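Local coordinates for protein eukaryotic translation initiation factor 2A (Schizosaccharomyces pombe, PDB 3WJ9) that probably directs initiator methionyl-tRNA to the small ribosomal subunit in a codon-dependent manner during translation of a small set of mRNAs, at residues Gly284-Tyr287 and Pro291-Thr294; Pro311-Ile316 and Phe329-Gly334. All coordinates share one frame; numbering follows the deposited sequence.

Contact 1 (Gly284-Tyr287 and Pro291-Thr294)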
loop_
_atom_site.group_PDB
_atom_site.type_symbol
_atom_site.label_atom_id
_atom_site.label_comp_id
_atom_site.label_asym_id
_atom_site.label_seq_id
_atom_site.Cartn_x
_atom_site.Cartn_y
_atom_site.Cartn_z
ATOM N N GLY A 284 4.011 -15.661 -2.562
ATOM C CA GLY A 284 2.918 -16.564 -2.872
ATOM C C GLY A 284 1.935 -16.028 -3.891
ATOM O O GLY A 284 1.904 -14.832 -4.172
ATOM N N ILE A 285 1.129 -16.927 -4.448
ATOM C CA ILE A 285 0.169 -16.574 -5.489
ATOM C C ILE A 285 -1.173 -17.270 -5.284
ATOM O O ILE A 285 -1.227 -18.480 -5.072
ATOM C CB ILE A 285 0.699 -16.943 -6.897
ATOM C CG1 ILE A 285 2.070 -16.313 -7.149
ATOM C CG2 ILE A 285 -0.292 -16.518 -7.968
ATOM C CD1 ILE A 285 2.675 -16.684 -8.480
ATOM N N VAL A 286 -2.253 -16.497 -5.342
ATOM C CA VAL A 286 -3.601 -17.056 -5.363
ATOM C C VAL A 286 -4.162 -16.922 -6.775
ATOM O O VAL A 286 -4.402 -15.814 -7.252
ATOM C CB VAL A 286 -4.531 -16.359 -4.357
ATOM C CG1 VAL A 286 -5.921 -16.960 -4.426
ATOM C CG2 VAL A 286 -3.972 -16.482 -2.952
ATOM N N TYR A 287 -4.372 -18.053 -7.438
ATOM C CA TYR A 287 -4.594 -18.060 -8.880
ATOM C C TYR A 287 -5.662 -19.047 -9.349
ATOM O O TYR A 287 -5.995 -20.002 -8.646
ATOM C CB TYR A 287 -3.277 -18.377 -9.592
ATOM C CG TYR A 287 -2.699 -19.718 -9.197
ATOM C CD1 TYR A 287 -1.945 -19.858 -8.038
ATOM C CD2 TYR A 287 -2.910 -20.843 -9.980
ATOM C CE1 TYR A 287 -1.421 -21.079 -7.671
ATOM C CE2 TYR A 287 -2.387 -22.071 -9.621
ATOM C CZ TYR A 287 -1.644 -22.182 -8.465
ATOM O OH TYR A 287 -1.118 -23.398 -8.100
ATOM N N PRO A 291 -12.436 -23.247 -6.803
ATOM C CA PRO A 291 -11.668 -22.859 -5.613
ATOM C C PRO A 291 -10.197 -22.635 -5.939
ATOM O O PRO A 291 -9.547 -23.501 -6.520
ATOM C CB PRO A 291 -11.859 -24.050 -4.672
ATOM C CG PRO A 291 -12.089 -25.204 -5.576
ATOM C CD PRO A 291 -12.877 -24.651 -6.733
ATOM N N ALA A 292 -9.691 -21.460 -5.587
ATOM C CA ALA A 292 -8.357 -21.056 -5.999
ATOM C C ALA A 292 -7.277 -21.816 -5.243
ATOM O O ALA A 292 -7.312 -21.924 -4.018
ATOM C CB ALA A 292 -8.176 -19.559 -5.809
ATOM N N LYS A 293 -6.319 -22.351 -5.990
ATOM C CA LYS A 293 -5.161 -22.992 -5.390
ATOM C C LYS A 293 -4.156 -21.908 -5.003
ATOM O O LYS A 293 -4.266 -20.770 -5.456
ATOM C CB LYS A 293 -4.539 -24.007 -6.355
ATOM C CG LYS A 293 -3.518 -24.920 -5.699
ATOM C CD LYS A 293 -2.716 -25.730 -6.697
ATOM C CE LYS A 293 -3.529 -26.844 -7.319
ATOM N NZ LYS A 293 -2.647 -27.724 -8.134
ATOM N N THR A 294 -3.190 -22.254 -4.160
ATOM C CA THR A 294 -2.184 -21.296 -3.715
ATOM C C THR A 294 -0.795 -21.934 -3.693
ATOM O O THR A 294 -0.638 -23.073 -3.258
ATOM C CB THR A 294 -2.522 -20.744 -2.315
ATOM O OG1 THR A 294 -3.828 -20.156 -2.335
ATOM C CG2 THR A 294 -1.502 -19.697 -1.882
#

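Contact 2 (Pro311-Ile316 and Phe329-Gly334)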
loop_
_atom_site.group_PDB
_atom_site.type_symbol
_atom_site.label_atom_id
_atom_site.label_comp_id
_atom_site.label_asym_id
_atom_site.label_seq_id
_atom_site.Cartn_x
_atom_site.Cartn_y
_atom_site.Cartn_z
ATOM N N PRO A 311 -11.841 -21.729 -1.249
ATOM C CA PRO A 311 -12.559 -20.526 -1.671
ATOM C C PRO A 311 -11.847 -19.313 -1.110
ATOM O O PRO A 311 -12.298 -18.691 -0.152
ATOM C CB PRO A 311 -13.926 -20.684 -1.004
ATOM C CG PRO A 311 -14.081 -22.151 -0.799
ATOM C CD PRO A 311 -12.702 -22.656 -0.499
ATOM N N ARG A 312 -10.713 -18.994 -1.730
ATOM C CA ARG A 312 -9.860 -17.900 -1.281
ATOM C C ARG A 312 -9.478 -16.973 -2.434
ATOM O O ARG A 312 -9.308 -17.416 -3.570
ATOM C CB ARG A 312 -8.601 -18.456 -0.613
ATOM C CG ARG A 312 -8.873 -19.578 0.383
ATOM C CD ARG A 312 -9.558 -19.067 1.642
ATOM N NE ARG A 312 -9.601 -20.087 2.687
ATOM C CZ ARG A 312 -10.715 -20.511 3.274
ATOM N NH1 ARG A 312 -11.887 -20.000 2.923
ATOM N NH2 ARG A 312 -10.659 -21.444 4.214
ATOM N N ASN A 313 -9.346 -15.684 -2.133
ATOM C CA ASN A 313 -9.003 -14.689 -3.143
ATOM C C ASN A 313 -7.937 -13.709 -2.665
ATOM O O ASN A 313 -7.637 -12.729 -3.344
ATOM C CB ASN A 313 -10.254 -13.914 -3.572
ATOM C CG ASN A 313 -10.958 -13.233 -2.403
ATOM O OD1 ASN A 313 -10.370 -13.008 -1.345
ATOM N ND2 ASN A 313 -12.227 -12.895 -2.599
ATOM N N THR A 314 -7.380 -13.968 -1.486
ATOM C CA THR A 314 -6.483 -13.012 -0.850
ATOM C C THR A 314 -5.416 -13.695 0.002
ATOM O O THR A 314 -5.725 -14.554 0.825
ATOM C CB THR A 314 -7.272 -12.024 0.033
ATOM O OG1 THR A 314 -8.330 -11.431 -0.733
ATOM C CG2 THR A 314 -6.359 -10.930 0.567
ATOM N N LEU A 315 -4.162 -13.300 -0.203
ATOM C CA LEU A 315 -3.039 -13.862 0.539
ATOM C C LEU A 315 -2.285 -12.771 1.293
ATOM O O LEU A 315 -2.052 -11.692 0.754
ATOM C CB LEU A 315 -2.087 -14.593 -0.409
ATOM C CG LEU A 315 -0.881 -15.292 0.221
ATOM C CD1 LEU A 315 -1.267 -16.654 0.769
ATOM C CD2 LEU A 315 0.243 -15.417 -0.785
ATOM N N ILE A 316 -1.910 -13.048 2.540
ATOM C CA ILE A 316 -1.143 -12.093 3.341
ATOM C C ILE A 316 -0.055 -12.790 4.159
ATOM O O ILE A 316 -0.315 -13.793 4.822
ATOM C CB ILE A 316 -2.049 -11.291 4.310
ATOM C CG1 ILE A 316 -3.168 -10.572 3.553
ATOM C CG2 ILE A 316 -1.226 -10.283 5.099
ATOM C CD1 ILE A 316 -4.162 -9.862 4.448
ATOM N N PHE A 329 -12.398 -12.509 0.481
ATOM C CA PHE A 329 -13.065 -11.225 0.681
ATOM C C PHE A 329 -13.910 -10.829 -0.529
ATOM O O PHE A 329 -13.840 -11.461 -1.582
ATOM C CB PHE A 329 -12.041 -10.122 0.967
ATOM C CG PHE A 329 -11.185 -10.368 2.181
ATOM C CD1 PHE A 329 -11.649 -11.126 3.246
ATOM C CD2 PHE A 329 -9.917 -9.818 2.259
ATOM C CE1 PHE A 329 -10.855 -11.339 4.359
ATOM C CE2 PHE A 329 -9.119 -10.026 3.366
ATOM C CZ PHE A 329 -9.587 -10.787 4.417
ATOM N N GLY A 330 -14.697 -9.768 -0.373
ATOM C CA GLY A 330 -15.506 -9.241 -1.461
ATOM C C GLY A 330 -16.867 -9.896 -1.573
ATOM O O GLY A 330 -17.620 -9.633 -2.509
ATOM N N ASN A 331 -17.183 -10.745 -0.602
ATOM C CA ASN A 331 -18.413 -11.524 -0.624
ATOM C C ASN A 331 -18.735 -12.085 0.754
ATOM O O ASN A 331 -17.944 -11.945 1.686
ATOM C CB ASN A 331 -18.293 -12.658 -1.639
ATOM C CG ASN A 331 -17.023 -13.460 -1.458
ATOM O OD1 ASN A 331 -16.830 -14.116 -0.433
ATOM N ND2 ASN A 331 -16.141 -13.406 -2.449
ATOM N N LEU A 332 -19.891 -12.726 0.880
ATOM C CA LEU A 332 -20.280 -13.341 2.145
ATOM C C LEU A 332 -19.502 -14.634 2.368
ATOM O O LEU A 332 -18.751 -15.070 1.494
ATOM C CB LEU A 332 -21.784 -13.616 2.181
ATOM C CG LEU A 332 -22.713 -12.437 2.487
ATOM C CD1 LEU A 332 -22.840 -11.487 1.301
ATOM C CD2 LEU A 332 -24.079 -12.931 2.918
ATOM N N GLN A 333 -19.687 -15.235 3.540
ATOM C CA GLN A 333 -19.026 -16.488 3.903
ATOM C C GLN A 333 -17.510 -16.394 3.759
ATOM O O GLN A 333 -16.869 -17.300 3.227
ATOM C CB GLN A 333 -19.565 -17.642 3.052
ATOM C CG GLN A 333 -21.046 -17.917 3.247
ATOM C CD GLN A 333 -21.869 -17.604 2.015
ATOM O OE1 GLN A 333 -21.396 -17.734 0.886
ATOM N NE2 GLN A 333 -23.109 -17.180 2.225
ATOM N N GLY A 334 -16.944 -15.291 4.237
ATOM C CA GLY A 334 -15.518 -15.059 4.118
ATOM C C GLY A 334 -14.722 -15.613 5.282
ATOM O O GLY A 334 -14.610 -14.977 6.326
#

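Contact 1 (Gly284-Tyr287 and Pro291-Thr294)
A292 enters the contact through its methyl group. A292 CB lies 3.7 Å from V286 CG1 and also touches the carbonyl oxygen of Y287. H272 of the neighbouring strand 271-276 packs on the same two side chains, V286 and A292. K293 follows, paired with Y287 as an antiparallel hydrogen-bonded pair. The one backbone bond between the segments is weak: Y287 N donates to K293 O at 3.4 Å, although it is nearly straight (171°). The same K293 oxygen sits over one face of the Y287 ring, 3.6 Å from Y287 CD1. Y287 CG stands between its own backbone N and carbonyl carbon (chi1 60°), which carries the ring across toward the other strand. The tyrosine and lysine side chains run side by side in the same direction. Y287 OH lies along the aliphatic part of K293, 3.2 Å from K293 CD and 3.9 Å from K293 CB. With an alanine in place of Y287, K293 would probably lose the partner beside its methylenes, and its carbonyl would lose the ring lying over it. T294 comes last, in a non-hydrogen-bonded pair with V286. T294 OG1 meets V286 CG2 at 3.7 Å, and T294 CA points its hydrogen to I285 O at 3.3 Å. L315 of the next sheet packs on both V286 and T294, on the face away from Y287 and K293. The arrangement is a beta hairpin, here formed by the two central strands of a four-stranded beta-propeller blade in the second WD repeat.

Contact 2 (Pro311-Ile316 and Phe329-Gly334)
N313 OD1 accepts two hydrogen bonds, from F329 N across the contact and from T314 OG1 next to it in sequence. The setting is the third WD repeat of the beta-propeller. A classic beta bulge puts N313 and T314 together opposite A327, where the chain enters the first strand of this blade. F329 lies just after strand 323-327, in the loop that leads to strand 335-340. The carboxamide oxygen of N313 thus ties the bulge to this loop. The two donors reach OD1 differently. F329 N is 2.8 Å from N313 OD1 in a nearly straight bond (169°), tilted only slightly from the carbonyl plane. T314 OG1 is 2.7 Å from N313 OD1 but comes from well above that plane. N313 CG sits between its own backbone N and carbonyl carbon (chi1 57°), and this turns the amide toward the backbone of F329. ND2 faces F329 O, but the bond is modelled very short and its length is doubtful. The two bonds to OD1 probably limit rotation of the amide. M290, from the turn of the preceding hairpin, packs on the N313 side chain. T314 also meets the F329 ring. The two side chains cross at about a right angle, and T314 approaches the CD2 and CE2 atoms of the ring obliquely. C356, C359 and R376 also touch this phenylalanine. R312, beside N313, forms a salt bridge with D337 through NH2. On the ring itself, F329 CD2 lies 3.8 Å from T314 OG1, and F329 CE2 lies 4.0 Å from T314 CG2.

Overall arrangement
The two contacts lie in consecutive WD repeats of the N-terminal beta-propeller part of the longer factor, and their centres are about 11 Å apart. Contact 1 is mostly buried and joins two neighbouring strands of one blade. Contact 2 is only partly buried and joins the start of the next blade to one of its loops. Their chemistry differs accordingly. Strand pairing and side-chain packing dominate contact 1, while a side-chain amide gripping a loop backbone dominates contact 2. They also touch directly. A292 CB packs 3.3 Å from R312 O, and G284 CA lies 3.6 Å from L315 CD2. The 311-316 segment therefore faces the earlier blade as well as its own loop.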